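Local coordinates for protein putative immunoglobulin A1 protease (Bacteroides ovatus, PDB 3N6Z) that is a putative immunoglobulin A1 protease that may hydrolyse the antibody immunoglobulin A1, at residues A[202-206]-A[347-351]; A[234-240]-A[266-272]. All blocks are in the same frame, centred on the assembly; numbering follows the deposited sequence. Where two conformers were deposited one is given.

Interaction 1 of 2, residues A[202-206]-A[347-351]; sequences KNCYS and NLWKK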
# COMPACT_ATOMS: atom_id res chain seq x y z
N LYS A 202 -3.58 0.10 8.03
CA LYS A 202 -3.28 -0.06 9.45
C LYS A 202 -2.35 -1.25 9.68
O LYS A 202 -2.60 -2.33 9.13
CB LYS A 202 -4.58 -0.27 10.23
CG LYS A 202 -4.40 -0.50 11.74
CD LYS A 202 -5.72 -0.69 12.47
CE LYS A 202 -5.47 -0.83 13.97
NZ LYS A 202 -4.81 0.39 14.54
N ASN A 203 -1.34 -1.08 10.54
CA ASN A 203 -0.44 -2.15 10.90
C ASN A 203 0.22 -2.77 9.66
O ASN A 203 0.18 -3.99 9.44
CB ASN A 203 -1.14 -3.22 11.78
CG ASN A 203 -1.14 -2.84 13.26
OD1 ASN A 203 -0.11 -2.39 13.82
ND2 ASN A 203 -2.30 -2.98 13.88
N CYS A 204 0.84 -1.90 8.88
CA CYS A 204 1.56 -2.29 7.67
C CYS A 204 2.94 -1.70 7.62
O CYS A 204 3.22 -0.67 8.20
CB CYS A 204 0.83 -1.84 6.38
SG CYS A 204 -0.80 -2.63 6.15
N TYR A 205 3.84 -2.36 6.92
CA TYR A 205 5.13 -1.77 6.59
C TYR A 205 5.52 -2.06 5.14
O TYR A 205 4.96 -2.94 4.48
CB TYR A 205 6.24 -2.24 7.55
CG TYR A 205 6.69 -3.68 7.41
CD1 TYR A 205 6.06 -4.68 8.11
CD2 TYR A 205 7.76 -4.03 6.59
CE1 TYR A 205 6.47 -6.01 8.00
CE2 TYR A 205 8.22 -5.34 6.50
CZ TYR A 205 7.56 -6.35 7.20
OH TYR A 205 7.97 -7.68 7.11
N SER A 206 6.48 -1.29 4.65
CA SER A 206 7.08 -1.56 3.37
C SER A 206 8.56 -1.26 3.37
O SER A 206 9.00 -0.30 4.02
CB SER A 206 6.41 -0.72 2.29
OG SER A 206 6.89 -1.00 0.99
N ASN A 347 1.77 -8.40 19.70
CA ASN A 347 1.35 -9.70 19.15
C ASN A 347 1.63 -9.87 17.66
O ASN A 347 1.61 -11.00 17.16
CB ASN A 347 -0.14 -9.92 19.44
CG ASN A 347 -0.45 -9.97 20.94
OD1 ASN A 347 0.33 -10.50 21.73
ND2 ASN A 347 -1.59 -9.40 21.32
N LEU A 348 1.88 -8.76 16.95
CA LEU A 348 2.11 -8.74 15.50
C LEU A 348 3.56 -8.45 15.17
O LEU A 348 4.18 -9.16 14.39
CB LEU A 348 1.22 -7.67 14.83
CG LEU A 348 1.45 -7.42 13.35
CD1 LEU A 348 1.15 -8.68 12.53
CD2 LEU A 348 0.60 -6.21 12.89
N TRP A 349 4.08 -7.37 15.76
CA TRP A 349 5.39 -6.86 15.43
C TRP A 349 6.49 -7.53 16.26
O TRP A 349 6.27 -7.96 17.40
CB TRP A 349 5.44 -5.37 15.64
CG TRP A 349 4.50 -4.55 14.82
CD1 TRP A 349 3.27 -4.09 15.20
CD2 TRP A 349 4.75 -3.99 13.52
NE1 TRP A 349 2.74 -3.28 14.22
CE2 TRP A 349 3.63 -3.20 13.18
CE3 TRP A 349 5.83 -4.05 12.63
CZ2 TRP A 349 3.55 -2.49 11.99
CZ3 TRP A 349 5.75 -3.37 11.44
CH2 TRP A 349 4.62 -2.59 11.13
N LYS A 350 7.68 -7.61 15.68
CA LYS A 350 8.89 -8.01 16.42
C LYS A 350 10.09 -7.26 15.90
O LYS A 350 10.07 -6.75 14.78
CB LYS A 350 9.14 -9.52 16.34
CG LYS A 350 9.50 -10.04 14.93
CD LYS A 350 9.96 -11.50 14.96
CE LYS A 350 10.27 -12.02 13.56
NZ LYS A 350 10.69 -13.46 13.56
N LYS A 351 11.14 -7.18 16.73
CA LYS A 351 12.37 -6.56 16.28
C LYS A 351 13.04 -7.52 15.30
O LYS A 351 13.00 -8.74 15.48
CB LYS A 351 13.28 -6.19 17.48
CG LYS A 351 12.68 -5.04 18.25
CD LYS A 351 13.56 -4.51 19.37
CE LYS A 351 12.71 -3.65 20.29
NZ LYS A 351 13.51 -3.08 21.38

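Interaction 2 of 2, residues A[234-240]-A[266-272]; sequences IENCYAY and KNSAAWS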
# COMPACT_ATOMS: atom_id res chain seq x y z
N ILE A 234 -4.18 6.56 8.03
CA ILE A 234 -3.06 5.62 8.08
C ILE A 234 -2.65 5.55 9.56
O ILE A 234 -2.40 6.59 10.19
CB ILE A 234 -1.88 6.06 7.20
CG1 ILE A 234 -2.30 6.06 5.72
CG2 ILE A 234 -0.63 5.19 7.45
CD1 ILE A 234 -1.31 6.73 4.75
N GLU A 235 -2.53 4.33 10.10
CA GLU A 235 -2.24 4.10 11.51
C GLU A 235 -1.27 2.93 11.66
O GLU A 235 -1.44 1.93 11.00
CB GLU A 235 -3.60 3.79 12.18
CG GLU A 235 -3.65 3.49 13.59
CD GLU A 235 -5.08 3.71 14.07
OE1 GLU A 235 -5.91 2.82 13.87
OE2 GLU A 235 -5.38 4.82 14.56
N ASN A 236 -0.31 3.04 12.57
CA ASN A 236 0.60 1.95 12.87
C ASN A 236 1.31 1.43 11.63
O ASN A 236 1.39 0.24 11.37
CB ASN A 236 -0.10 0.83 13.64
CG ASN A 236 -0.94 1.34 14.84
OD1 ASN A 236 -2.01 0.83 15.09
ND2 ASN A 236 -0.46 2.31 15.56
N CYS A 237 1.83 2.36 10.84
CA CYS A 237 2.60 1.99 9.64
C CYS A 237 3.98 2.59 9.66
O CYS A 237 4.19 3.68 10.20
CB CYS A 237 1.91 2.44 8.35
SG CYS A 237 0.33 1.61 8.03
N TYR A 238 4.93 1.91 9.03
CA TYR A 238 6.25 2.47 8.76
C TYR A 238 6.80 1.97 7.45
O TYR A 238 6.37 0.93 6.94
CB TYR A 238 7.21 2.25 9.95
CG TYR A 238 8.17 1.09 9.87
CD1 TYR A 238 7.79 -0.20 10.22
CD2 TYR A 238 9.48 1.29 9.45
CE1 TYR A 238 8.70 -1.27 10.16
CE2 TYR A 238 10.39 0.24 9.39
CZ TYR A 238 10.00 -1.04 9.73
OH TYR A 238 10.93 -2.05 9.68
N ALA A 239 7.78 2.69 6.92
CA ALA A 239 8.44 2.31 5.69
C ALA A 239 9.93 2.56 5.78
O ALA A 239 10.38 3.46 6.49
CB ALA A 239 7.84 3.06 4.49
N TYR A 240 10.69 1.77 5.03
CA TYR A 240 12.13 1.96 4.95
C TYR A 240 12.75 1.79 3.60
O TYR A 240 13.98 1.92 3.43
CB TYR A 240 12.86 1.18 6.04
CG TYR A 240 12.84 -0.33 6.01
CD1 TYR A 240 11.74 -1.05 6.46
CD2 TYR A 240 14.00 -1.04 5.67
CE1 TYR A 240 11.77 -2.43 6.55
CE2 TYR A 240 14.02 -2.45 5.73
CZ TYR A 240 12.90 -3.13 6.21
OH TYR A 240 12.85 -4.51 6.32
N LYS A 266 -1.51 8.54 12.31
CA LYS A 266 -1.30 8.34 13.74
C LYS A 266 -0.37 7.16 13.96
O LYS A 266 -0.49 6.15 13.29
CB LYS A 266 -2.63 8.05 14.46
CG LYS A 266 -3.68 9.17 14.27
CD LYS A 266 -5.01 8.86 15.03
CE LYS A 266 -6.17 9.76 14.57
NZ LYS A 266 -7.54 9.33 15.03
N ASN A 267 0.52 7.29 14.93
CA ASN A 267 1.38 6.19 15.35
C ASN A 267 2.06 5.55 14.15
O ASN A 267 1.87 4.38 13.86
CB ASN A 267 0.58 5.15 16.15
CG ASN A 267 -0.01 5.73 17.39
OD1 ASN A 267 -1.26 5.73 17.59
ND2 ASN A 267 0.83 6.20 18.24
N SER A 268 2.85 6.35 13.46
CA SER A 268 3.54 5.96 12.24
C SER A 268 4.94 6.50 12.20
O SER A 268 5.30 7.43 12.95
CB SER A 268 2.70 6.37 11.01
OG SER A 268 1.44 5.63 10.99
N ALA A 269 5.78 5.91 11.35
CA ALA A 269 7.18 6.30 11.32
C ALA A 269 7.79 6.22 9.91
O ALA A 269 7.54 5.27 9.15
CB ALA A 269 8.02 5.41 12.27
N ALA A 270 8.63 7.20 9.60
CA ALA A 270 9.39 7.24 8.35
C ALA A 270 10.81 6.76 8.62
O ALA A 270 11.50 7.31 9.50
CB ALA A 270 9.40 8.67 7.76
N TRP A 271 11.25 5.79 7.85
CA TRP A 271 12.60 5.26 7.95
C TRP A 271 13.22 5.09 6.57
O TRP A 271 14.16 4.30 6.39
CB TRP A 271 12.58 3.98 8.78
CG TRP A 271 13.80 3.62 9.53
CD1 TRP A 271 15.09 3.94 9.23
CD2 TRP A 271 13.84 2.78 10.69
NE1 TRP A 271 15.93 3.40 10.19
CE2 TRP A 271 15.19 2.67 11.08
CE3 TRP A 271 12.87 2.12 11.44
CZ2 TRP A 271 15.60 1.90 12.19
CZ3 TRP A 271 13.26 1.38 12.53
CH2 TRP A 271 14.61 1.26 12.89
N SER A 272 12.76 5.88 5.61
CA SER A 272 13.23 5.86 4.22
C SER A 272 14.07 7.09 3.91
O SER A 272 13.76 8.19 4.35
CB SER A 272 12.04 5.86 3.27
OG SER A 272 11.24 4.72 3.44
O HOH W 1 -7.56 6.17 13.72
O HOH W 2 -2.91 3.09 17.08
O HOH W 3 9.59 6.15 5.20

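Interaction 1 of 2, residues A[202-206]-A[347-351]
Coming out of the turn after helix 334-344, Leu348 is the first residue of 347-351 to reach 202-206, its CD2 resting on CB of the corner residue Asn203 at 3.6 Å. Trp349 follows and makes most of the contact. Its indole lies along the corner at 203, and NE1 donates to Asn203 OD1 (3.0 Å, 159°), an acceptor lying near the ring plane. Further round the rim, Trp349 CH2 sits 3.8 Å from Cys204 O, and CZ3 meets Tyr205 CD1 at 3.6 Å. These two rings touch rim to rim, centroids 5.8 Å apart and planes at 44°. Phe359, on the strand paired with 349-350, meets both edge-to-face, while Tyr205 OH bonds Ser362. The C-terminal hairpin is thus laid against one flank of the parallel beta-helix. With a single directional bond at the corner and carbon contacts around it, the chemistry implies a buried, largely apolar seam in which the one hydrogen bond between the segments satisfies the indole N-H.

Interaction 2 of 2, residues A[234-240]-A[266-272]
Tyr238 and Trp271 form the apolar centre, CE2 of the one 3.7 Å from CE3 of the other, ring planes at 48°. Beside them Tyr238 CB packs on Ala269 CB (4.0 Å) and Tyr240 CB on Trp271 CB (3.9 Å); helix 334-344 covers this face. Beneath the side chains, strands 237-239 and 268-270 run parallel, their short axes 4.8 Å apart at closest approach and 8° off. Ala269 N donates to Cys237 O (3.0 Å) and Trp271 N to Ala239 O (2.8 Å), while Ala239 N reaches Ala269 O weakly at 3.4 Å. These are successive coils of a parallel beta-helix, each turning its corner at an asparagine, Asn236 over Asn267, both with left-handed helical backbone angles. Across that corner Asn236 N donates to Lys266 O (3.2 Å), and Ser268 OG, itself bonded to Lys266 O (3.0 Å), weakly accepts Cys237 N at 3.3 Å. Lys266 N to Ile234 O (3.0 Å) carries the pairing into the next sheet. Outward, water 2 joins Asn236 ND2 to Asn267 OD1; Asn236 OD1 hydrogen-bonds Lys202, and Asn267 ND2 Asn298. At the polar edge Glu235, salt-bridged to Lys202, reaches Lys266 NZ through water 1, weakly on the lysine side.

Both contacts are buried and share one sheet, in which strands 204-206 and 237-239 are neighbours. Interaction 2 is coil on coil, close in sequence and built largely from backbone hydrogen bonds; interaction 1 brings a C-terminal segment back over 140 residues to cover the flank, mainly through side chains. They meet at the asparagine corner, where Asn203 OD1 lies 3.2 Å from Asn236 CB, and at the aromatic face, where Trp349 also touches Tyr238. Lys202 NZ and Glu235 OE1, 2.8 Å apart, form a salt bridge between them. Interaction 2 also includes partly exposed charged residues, Glu235 and Lys266, with a water between them, whereas the touching residues of interaction 1 are all buried.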